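Local coordinates for coenzyme F420-dependent N(5),N(10)-methenyltetrahydromethanopterin reductase-related protein (Desulfurobacterium thermolithotrophum DSM 11699, PDB 6HUZ) that binds the iron-guanylylpyridinol cofactor as a bacterial paralog of [Fe]-hydrogenase and uses tetrahydrofolate derivatives as substrates, at residues A[1-6]-A[81-87]; A[110-114]-A[176-180]; A[5-9]-A[29-33]. All coordinates share one frame; numbering follows the deposited sequence.

Contact 1 (A[1-6]-A[81-87]); sequences MRVTVY and EAEVAIL
Residues 2-6 and 84-87 run side by side as parallel strands, 14° apart in direction and 4.7 Å between axes, with Val3 opposite Val84 and Tyr6 opposite Leu87. Three straight backbone bonds join them: Thr4 N to Val84 O, Ile86 N to Thr4 O, and Tyr6 N to Ile86 O at 2.7 Å. Where the strands begin, Arg2 O takes the N-H of Glu83 at 2.9 Å and, weakly, that of Val84. Glu83 prolongs the pairing with its side chain: its extended arm brings OE1 to 3.0 Å from Arg2 N, which meets the oxygen from above the carboxylate plane, while OE2 forms a salt bridge with Lys179. Arg2 and Glu81 lie alongside each other; Glu81 OE2 sits over one guanidinium face, 3.5 Å from Arg2 NH2, a pairing of charges without a directed N-H. On one side of the sheet Met1 SD touches Val84 CG2, and Val3 CG1 meets Ile86 CD1 at 4.0 Å. On the other, the Tyr6 ring turns its edge to Ala85 CB and Ile86 O, and Leu87 CD2 lies 3.9 Å from Tyr6 CB. Tyr6 also touches the cofactor. Helix 174-186 covers the valine side and helix 95-103 packs on Tyr6 and Leu87. These are neighbouring central strands, first and fourth in sequence, of a Rossmann-type parallel sheet with order 3-2-1-4-5-6.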
loop_
_atom_site.group_PDB
_atom_site.type_symbol
_atom_site.label_atom_id
_atom_site.label_comp_id
_atom_site.label_asym_id
_atom_site.label_seq_id
_atom_site.Cartn_x
_atom_site.Cartn_y
_atom_site.Cartn_z
ATOM N N MET A 1 -16.881 2.756 37.426
ATOM C CA MET A 1 -17.930 2.682 36.412
ATOM C C MET A 1 -18.337 1.212 36.177
ATOM O O MET A 1 -17.611 0.300 36.583
ATOM C CB MET A 1 -17.476 3.408 35.112
ATOM C CG MET A 1 -16.771 2.519 34.075
ATOM S SD MET A 1 -16.241 3.424 32.566
ATOM C CE MET A 1 -15.064 4.597 33.238
ATOM N N ARG A 2 -19.514 0.986 35.572
ATOM C CA ARG A 2 -20.001 -0.370 35.317
ATOM C C ARG A 2 -19.544 -0.784 33.902
ATOM O O ARG A 2 -19.966 -0.174 32.918
ATOM C CB ARG A 2 -21.534 -0.445 35.434
ATOM C CG ARG A 2 -22.087 -0.272 36.881
ATOM C CD ARG A 2 -22.892 -1.453 37.382
ATOM N NE ARG A 2 -22.616 -1.716 38.798
ATOM C CZ ARG A 2 -22.264 -2.893 39.316
ATOM N NH1 ARG A 2 -22.033 -3.009 40.618
ATOM N NH2 ARG A 2 -22.137 -3.963 38.534
ATOM N N VAL A 3 -18.684 -1.801 33.807
ATOM C CA VAL A 3 -18.159 -2.279 32.510
ATOM C C VAL A 3 -18.497 -3.759 32.348
ATOM O O VAL A 3 -18.311 -4.532 33.288
ATOM C CB VAL A 3 -16.614 -2.150 32.474
ATOM C CG1 VAL A 3 -16.048 -2.480 31.095
ATOM C CG2 VAL A 3 -16.148 -0.789 32.946
ATOM N N THR A 4 -18.955 -4.150 31.170
ATOM C CA THR A 4 -19.237 -5.542 30.854
ATOM C C THR A 4 -18.317 -5.915 29.698
ATOM O O THR A 4 -18.308 -5.248 28.653
ATOM C CB THR A 4 -20.692 -5.802 30.447
ATOM O OG1 THR A 4 -21.544 -5.483 31.546
ATOM C CG2 THR A 4 -20.929 -7.261 30.040
ATOM N N VAL A 5 -17.541 -6.979 29.881
ATOM C CA VAL A 5 -16.648 -7.497 28.850
ATOM C C VAL A 5 -17.380 -8.700 28.343
ATOM O O VAL A 5 -17.818 -9.536 29.139
ATOM C CB VAL A 5 -15.257 -7.866 29.405
ATOM C CG1 VAL A 5 -14.442 -8.628 28.356
ATOM C CG2 VAL A 5 -14.514 -6.598 29.864
ATOM N N TYR A 6 -17.544 -8.791 27.043
ATOM C CA TYR A 6 -18.244 -9.913 26.432
ATOM C C TYR A 6 -17.207 -10.819 25.817
ATOM O O TYR A 6 -16.554 -10.394 24.892
ATOM C CB TYR A 6 -19.222 -9.390 25.374
ATOM C CG TYR A 6 -20.486 -8.840 26.001
ATOM C CD1 TYR A 6 -21.542 -9.676 26.331
ATOM C CD2 TYR A 6 -20.617 -7.486 26.282
ATOM C CE1 TYR A 6 -22.686 -9.185 26.958
ATOM C CE2 TYR A 6 -21.762 -6.983 26.905
ATOM C CZ TYR A 6 -22.809 -7.831 27.205
ATOM O OH TYR A 6 -23.943 -7.339 27.819
ATOM N N GLU A 81 -26.776 -2.884 33.494
ATOM C CA GLU A 81 -26.213 -1.664 34.129
ATOM C C GLU A 81 -24.899 -1.218 33.439
ATOM O O GLU A 81 -24.196 -0.348 33.945
ATOM C CB GLU A 81 -25.952 -1.844 35.634
ATOM C CG GLU A 81 -26.944 -2.718 36.367
ATOM C CD GLU A 81 -26.434 -3.096 37.739
ATOM O OE1 GLU A 81 -26.851 -2.447 38.724
ATOM O OE2 GLU A 81 -25.609 -4.036 37.829
ATOM N N ALA A 82 -24.576 -1.814 32.298
ATOM C CA ALA A 82 -23.352 -1.536 31.585
ATOM C C ALA A 82 -23.231 -0.131 30.951
ATOM O O ALA A 82 -24.025 0.226 30.081
ATOM C CB ALA A 82 -23.148 -2.607 30.524
ATOM N N GLU A 83 -22.226 0.655 31.389
ATOM C CA GLU A 83 -21.958 1.988 30.824
ATOM C C GLU A 83 -21.025 1.794 29.628
ATOM O O GLU A 83 -21.004 2.607 28.701
ATOM C CB GLU A 83 -21.216 2.879 31.814
ATOM C CG GLU A 83 -22.037 3.390 32.966
ATOM C CD GLU A 83 -21.093 4.083 33.915
ATOM O OE1 GLU A 83 -20.878 3.559 35.030
ATOM O OE2 GLU A 83 -20.538 5.135 33.524
ATOM N N VAL A 84 -20.208 0.736 29.684
ATOM C CA VAL A 84 -19.265 0.377 28.622
ATOM C C VAL A 84 -19.471 -1.135 28.368
ATOM O O VAL A 84 -19.432 -1.926 29.308
ATOM C CB VAL A 84 -17.790 0.650 28.991
ATOM C CG1 VAL A 84 -16.857 0.079 27.914
ATOM C CG2 VAL A 84 -17.529 2.138 29.188
ATOM N N ALA A 85 -19.679 -1.516 27.114
ATOM C CA ALA A 85 -19.847 -2.909 26.718
ATOM C C ALA A 85 -18.703 -3.181 25.742
ATOM O O ALA A 85 -18.638 -2.546 24.690
ATOM C CB ALA A 85 -21.203 -3.121 26.048
ATOM N N ILE A 86 -17.767 -4.068 26.113
ATOM C CA ILE A 86 -16.617 -4.388 25.284
ATOM C C ILE A 86 -16.814 -5.748 24.630
ATOM O O ILE A 86 -16.985 -6.742 25.334
ATOM C CB ILE A 86 -15.286 -4.328 26.056
ATOM C CG1 ILE A 86 -15.053 -2.898 26.598
ATOM C CG2 ILE A 86 -14.135 -4.721 25.077
ATOM C CD1 ILE A 86 -14.041 -2.791 27.686
ATOM N N LEU A 87 -16.757 -5.792 23.286
ATOM C CA LEU A 87 -16.962 -7.036 22.565
ATOM C C LEU A 87 -15.680 -7.787 22.237
ATOM O O LEU A 87 -15.095 -7.552 21.177
ATOM C CB LEU A 87 -17.781 -6.756 21.298
ATOM C CG LEU A 87 -19.153 -6.115 21.540
ATOM C CD1 LEU A 87 -19.814 -5.742 20.237
ATOM C CD2 LEU A 87 -20.085 -7.056 22.330
#

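Contact 2 (A[110-114]-A[176-180]); sequences NAVIC and QIEKL. With EDO (1,2-ethanediol), chain F.
Gln176 stretches from the helix across Val112 to the start of the strand, its CB and CG lying against Val112 CB, with Gln176 CG 3.9 Å from it. Extended beyond CG (chi2 158°), the chain delivers its amide to the turn before the strand, where NE2 gives Asn110 O a nearly straight bond of 3.0 Å. The acceptor lies in the amide plane of Gln176, whereas the donor stands 66° out of the Asn110 carbonyl plane. Asp139 O also bonds to NE2, and OE1 takes the N-H of Thr173, so the buried amide is gripped at both ends and its flip is fixed. A water donating to Asn110 O accepts from Lys179 NZ at 2.7 Å, a second, indirect tie to the same carbonyl. One turn on from Gln176, Leu180 and Val112 point at each other tip to tip, Leu180 CD2 being 4.1 Å from Val112 CG1. Cys114 SG nestles against both methyls of Leu180, 3.6 Å from CD2. The helix segment 176-180 crosses the strand at -51°, with 9.9 Å between axes, and Leu180 reaches on to Val84 and Ser143. This is helix-on-sheet packing of an alpha/beta Rossmann-type domain, with helix 174-186 lying across the strands' apolar face.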
loop_
_atom_site.group_PDB
_atom_site.type_symbol
_atom_site.label_atom_id
_atom_site.label_comp_id
_atom_site.label_asym_id
_atom_site.label_seq_id
_atom_site.Cartn_x
_atom_site.Cartn_y
_atom_site.Cartn_z
ATOM N N ASN A 110 -26.879 6.494 27.256
ATOM C CA ASN A 110 -25.554 7.011 26.888
ATOM C C ASN A 110 -24.436 5.966 26.999
ATOM O O ASN A 110 -23.273 6.335 27.065
ATOM C CB ASN A 110 -25.212 8.274 27.673
ATOM C CG ASN A 110 -26.271 9.346 27.553
ATOM O OD1 ASN A 110 -26.695 9.727 26.454
ATOM N ND2 ASN A 110 -26.727 9.863 28.680
ATOM N N ALA A 111 -24.771 4.664 27.006
ATOM C CA ALA A 111 -23.742 3.623 27.066
ATOM C C ALA A 111 -22.925 3.651 25.758
ATOM O O ALA A 111 -23.418 4.160 24.749
ATOM C CB ALA A 111 -24.386 2.255 27.199
ATOM N N VAL A 112 -21.699 3.093 25.762
ATOM C CA VAL A 112 -20.862 3.034 24.545
ATOM C C VAL A 112 -20.533 1.549 24.297
ATOM O O VAL A 112 -20.187 0.833 25.232
ATOM C CB VAL A 112 -19.592 3.944 24.598
ATOM C CG1 VAL A 112 -18.767 3.702 25.858
ATOM C CG2 VAL A 112 -18.715 3.817 23.321
ATOM N N ILE A 113 -20.679 1.087 23.040
ATOM C CA ILE A 113 -20.384 -0.284 22.637
ATOM C C ILE A 113 -18.989 -0.218 21.991
ATOM O O ILE A 113 -18.779 0.624 21.125
ATOM C CB ILE A 113 -21.454 -0.802 21.629
ATOM C CG1 ILE A 113 -22.762 -1.129 22.363
ATOM C CG2 ILE A 113 -20.935 -2.007 20.841
ATOM C CD1 ILE A 113 -23.969 -1.359 21.439
ATOM N N CYS A 114 -18.047 -1.091 22.412
ATOM C CA CYS A 114 -16.688 -1.107 21.886
ATOM C C CYS A 114 -16.362 -2.406 21.237
ATOM O O CYS A 114 -16.632 -3.448 21.826
ATOM C CB CYS A 114 -15.672 -0.826 22.988
ATOM S SG CYS A 114 -15.892 0.752 23.821
ATOM N N GLN A 176 -18.239 9.785 26.172
ATOM C CA GLN A 176 -18.009 8.356 26.012
ATOM C C GLN A 176 -16.520 8.093 25.812
ATOM O O GLN A 176 -15.975 7.201 26.459
ATOM C CB GLN A 176 -18.861 7.814 24.859
ATOM C CG GLN A 176 -20.355 7.738 25.255
ATOM C CD GLN A 176 -21.302 7.728 24.062
ATOM O OE1 GLN A 176 -20.926 8.063 22.923
ATOM N NE2 GLN A 176 -22.555 7.345 24.304
ATOM N N ILE A 177 -15.857 8.870 24.949
ATOM C CA ILE A 177 -14.419 8.705 24.704
ATOM C C ILE A 177 -13.655 8.886 26.051
ATOM O O ILE A 177 -12.738 8.119 26.340
ATOM C CB ILE A 177 -13.915 9.725 23.638
ATOM C CG1 ILE A 177 -14.484 9.444 22.230
ATOM C CG2 ILE A 177 -12.385 9.737 23.587
ATOM C CD1 ILE A 177 -13.927 8.178 21.574
ATOM N N GLU A 178 -14.027 9.883 26.863
ATOM C CA GLU A 178 -13.359 10.117 28.162
ATOM C C GLU A 178 -13.464 8.875 29.045
ATOM O O GLU A 178 -12.507 8.527 29.726
ATOM C CB GLU A 178 -13.945 11.332 28.893
ATOM C CG GLU A 178 -13.542 12.676 28.294
ATOM C CD GLU A 178 -12.057 12.889 28.056
ATOM O OE1 GLU A 178 -11.257 12.665 28.993
ATOM O OE2 GLU A 178 -11.693 13.284 26.925
ATOM N N LYS A 179 -14.609 8.194 29.028
ATOM C CA LYS A 179 -14.781 6.986 29.842
ATOM C C LYS A 179 -13.788 5.912 29.394
ATOM O O LYS A 179 -13.177 5.273 30.237
ATOM C CB LYS A 179 -16.211 6.444 29.747
ATOM C CG LYS A 179 -17.237 7.270 30.502
ATOM C CD LYS A 179 -18.545 6.539 30.593
ATOM C CE LYS A 179 -19.696 7.474 30.880
ATOM N NZ LYS A 179 -20.957 6.726 31.143
ATOM N N LEU A 180 -13.609 5.739 28.064
ATOM C CA LEU A 180 -12.694 4.740 27.519
ATOM C C LEU A 180 -11.274 5.100 27.882
ATOM O O LEU A 180 -10.523 4.241 28.354
ATOM C CB LEU A 180 -12.875 4.634 25.998
ATOM C CG LEU A 180 -14.297 4.246 25.573
ATOM C CD1 LEU A 180 -14.374 4.017 24.081
ATOM C CD2 LEU A 180 -14.784 3.020 26.336
HETATM C C1 EDO F . -9.048 9.837 31.904
HETATM O O1 EDO F . -7.828 9.202 31.513
HETATM C C2 EDO F . -9.948 10.018 30.670
HETATM O O2 EDO F . -11.203 10.606 30.990
HETATM O O HOH W 1 -20.843 5.493 28.784
#

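Contact 3 (A[5-9]-A[29-33]). With FE9 (iron-guanylyl pyridinol cofactor), chain B.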
loop_
_atom_site.group_PDB
_atom_site.type_symbol
_atom_site.label_atom_id
_atom_site.label_comp_id
_atom_site.label_asym_id
_atom_site.label_seq_id
_atom_site.Cartn_x
_atom_site.Cartn_y
_atom_site.Cartn_z
ATOM N N VAL A 5 -17.541 -6.979 29.881
ATOM C CA VAL A 5 -16.648 -7.497 28.850
ATOM C C VAL A 5 -17.380 -8.700 28.343
ATOM O O VAL A 5 -17.818 -9.536 29.139
ATOM C CB VAL A 5 -15.257 -7.866 29.405
ATOM C CG1 VAL A 5 -14.442 -8.628 28.356
ATOM C CG2 VAL A 5 -14.514 -6.598 29.864
ATOM N N TYR A 6 -17.544 -8.791 27.043
ATOM C CA TYR A 6 -18.244 -9.913 26.432
ATOM C C TYR A 6 -17.207 -10.819 25.817
ATOM O O TYR A 6 -16.554 -10.394 24.892
ATOM C CB TYR A 6 -19.222 -9.390 25.374
ATOM C CG TYR A 6 -20.486 -8.840 26.001
ATOM C CD1 TYR A 6 -21.542 -9.676 26.331
ATOM C CD2 TYR A 6 -20.617 -7.486 26.282
ATOM C CE1 TYR A 6 -22.686 -9.185 26.958
ATOM C CE2 TYR A 6 -21.762 -6.983 26.905
ATOM C CZ TYR A 6 -22.809 -7.831 27.205
ATOM O OH TYR A 6 -23.943 -7.339 27.819
ATOM N N GLY A 7 -17.043 -12.033 26.343
ATOM C CA GLY A 7 -16.065 -12.993 25.835
ATOM C C GLY A 7 -14.901 -13.227 26.778
ATOM O O GLY A 7 -14.226 -12.288 27.171
ATOM N N PHE A 8 -14.658 -14.483 27.171
ATOM C CA PHE A 8 -13.557 -14.779 28.102
ATOM C C PHE A 8 -12.191 -14.699 27.421
ATOM O O PHE A 8 -11.228 -14.229 28.031
ATOM C CB PHE A 8 -13.728 -16.194 28.697
ATOM C CG PHE A 8 -12.846 -16.483 29.894
ATOM C CD1 PHE A 8 -13.257 -16.150 31.181
ATOM C CD2 PHE A 8 -11.604 -17.082 29.733
ATOM C CE1 PHE A 8 -12.456 -16.437 32.290
ATOM C CE2 PHE A 8 -10.798 -17.352 30.838
ATOM C CZ PHE A 8 -11.233 -17.036 32.114
ATOM N N GLY A 9 -12.134 -15.211 26.200
ATOM C CA GLY A 9 -10.938 -15.310 25.371
ATOM C C GLY A 9 -10.713 -16.805 25.220
ATOM O O GLY A 9 -11.020 -17.547 26.153
ATOM N N PRO A 29 -5.184 -16.411 32.543
ATOM C CA PRO A 29 -6.034 -16.229 31.361
ATOM C C PRO A 29 -5.705 -14.974 30.554
ATOM O O PRO A 29 -5.424 -13.918 31.111
ATOM C CB PRO A 29 -7.430 -16.177 31.968
ATOM C CG PRO A 29 -7.205 -15.441 33.269
ATOM C CD PRO A 29 -5.873 -15.965 33.773
ATOM N N TYR A 30 -5.756 -15.109 29.235
ATOM C CA TYR A 30 -5.476 -14.035 28.295
ATOM C C TYR A 30 -6.774 -13.586 27.640
ATOM O O TYR A 30 -7.748 -14.338 27.625
ATOM C CB TYR A 30 -4.550 -14.567 27.191
ATOM C CG TYR A 30 -3.160 -14.934 27.668
ATOM C CD1 TYR A 30 -2.237 -13.949 28.009
ATOM C CD2 TYR A 30 -2.737 -16.258 27.690
ATOM C CE1 TYR A 30 -0.938 -14.275 28.381
ATOM C CE2 TYR A 30 -1.449 -16.600 28.091
ATOM C CZ TYR A 30 -0.545 -15.604 28.423
ATOM O OH TYR A 30 0.741 -15.941 28.801
ATOM N N GLY A 31 -6.767 -12.377 27.092
ATOM C CA GLY A 31 -7.921 -11.829 26.390
ATOM C C GLY A 31 -8.893 -11.043 27.243
ATOM O O GLY A 31 -8.478 -10.294 28.118
ATOM N N GLY A 32 -10.180 -11.204 26.970
ATOM C CA GLY A 32 -11.250 -10.500 27.669
ATOM C C GLY A 32 -11.181 -10.663 29.166
ATOM O O GLY A 32 -11.415 -9.712 29.911
ATOM N N SER A 33 -10.877 -11.900 29.602
ATOM C CA SER A 33 -10.732 -12.249 31.009
ATOM C C SER A 33 -9.671 -11.368 31.668
ATOM O O SER A 33 -9.906 -10.848 32.760
ATOM C CB SER A 33 -10.290 -13.709 31.123
ATOM O OG SER A 33 -9.179 -13.915 30.261
HETATM O O2 FE9 B . -6.785 -13.019 18.958
HETATM FE FE FE9 B . -7.074 -9.843 19.435
HETATM C C1F FE9 B . -6.325 -10.283 21.047
HETATM O O1F FE9 B . -5.863 -10.550 22.046
HETATM C C2F FE9 B . -6.021 -8.339 19.404
HETATM O O2F FE9 B . -5.392 -7.401 19.414
HETATM C C8 FE9 B . -8.559 -8.903 20.170
HETATM O O18 FE9 B . -8.489 -7.744 20.537
HETATM C C7 FE9 B . -9.883 -9.642 20.282
HETATM C C6 FE9 B . -9.573 -11.081 19.982
HETATM N N1 FE9 B . -8.265 -11.388 19.570
HETATM C C5 FE9 B . -10.609 -12.114 20.146
HETATM C C5M FE9 B . -11.999 -11.715 20.550
HETATM C C4 FE9 B . -10.251 -13.512 19.856
HETATM C C3 FE9 B . -8.865 -13.830 19.412
HETATM C C3M FE9 B . -8.420 -15.239 19.116
HETATM C C2 FE9 B . -7.871 -12.699 19.292
HETATM O O3P FE9 B . -11.249 -14.435 19.935
HETATM P P1 FE9 B . -11.434 -15.449 21.179
HETATM O O1P FE9 B . -10.181 -15.557 21.908
HETATM O O2P FE9 B . -11.738 -16.907 20.547
HETATM O "O5'" FE9 B . -12.616 -14.847 22.062
HETATM C "C5'" FE9 B . -13.972 -14.868 21.644
HETATM C "C4'" FE9 B . -14.797 -15.179 22.888
HETATM O "O4'" FE9 B . -16.181 -15.043 22.588
HETATM C "C1'" FE9 B . -16.888 -16.002 23.362
HETATM C "C2'" FE9 B . -15.999 -17.226 23.307
HETATM O "O2'" FE9 B . -16.256 -18.185 24.343
HETATM C "C3'" FE9 B . -14.607 -16.610 23.390
HETATM O "O3'" FE9 B . -14.094 -16.577 24.723
HETATM N N9A FE9 B . -18.256 -16.157 22.833
HETATM C C4A FE9 B . -19.250 -15.424 23.279
HETATM N N3A FE9 B . -19.347 -14.503 24.265
HETATM C C2A FE9 B . -20.553 -13.960 24.532
HETATM N N2A FE9 B . -20.597 -13.014 25.496
HETATM N N1A FE9 B . -21.684 -14.294 23.882
HETATM C C6A FE9 B . -21.713 -15.240 22.926
HETATM O O6A FE9 B . -22.761 -15.524 22.324
HETATM C C5A FE9 B . -20.444 -15.865 22.547
HETATM N N7A FE9 B . -20.043 -16.795 21.667
HETATM C C8A FE9 B . -18.708 -16.961 21.851
HETATM O O HOH W 2 -8.565 -17.138 27.808
HETATM O O HOH W 3 -5.852 -10.862 17.847
#
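The Phe8 ring carries Ser33 CB over the centre of one face, a CH-pi contact 3.5 Å from the centroid and 8° off the normal, while Pro29 CB approaches obliquely, 3.7 Å from Phe8 CE2. With CG anti to the backbone N (chi1 -167°), the ring swings back over the start of helix 32-41 although its CB bond sets off away from it. The Tyr6 ring presents its edge to the cofactor's guanine amino group, FE9 N2A, 3.6 Å from Tyr6 CD1. Gly7 and Gly9 flank Phe8, and the backbone angles of both call for glycine. Phe8 O receives the helix N-H of Ser33 at 2.8 Å, and Ser33 OG is 3.0 Å from the same oxygen. A side chain on Gly32 would run into Gly7 O, to which Gly32 CA turns a C-H at 3.5 Å. Replacing Phe8 by an alanine would probably leave Ser33 CB and Pro29 without their aromatic cover and open a gap toward Ile60 and Val64. A glycine-rich loop directly after the first strand is characteristic of Rossmann-type nucleotide sites; here Gly9 N of that loop hydrogen-bonds at 2.8 Å to FE9 O3', the ribose oxygen of the iron cofactor's guanylyl part.

How the contacts relate
All three contacts belong to one parallel sheet and are mostly buried; contact 1 has exposed Glu81 at one end and contact 2 exposed Asn110, while every touching residue of contact 3 is buried. Contacts 1 and 3 share Val5 and Tyr6, where strand 2-6 runs out into the cofactor loop. Contacts 1 and 2 meet through neighbouring strands, Ala85 O lying 2.8 Å from Cys114 N, and through Met1 CE packing on Lys179 O. The chemistry shifts accordingly: backbone pairing with charged side chains where the strands begin, in contact 1; apolar side-chain packing with one buried amide in contact 2; glycines and a backbone carbonyl hydrogen-bonded to a helix start, beside the cofactor, in contact 3.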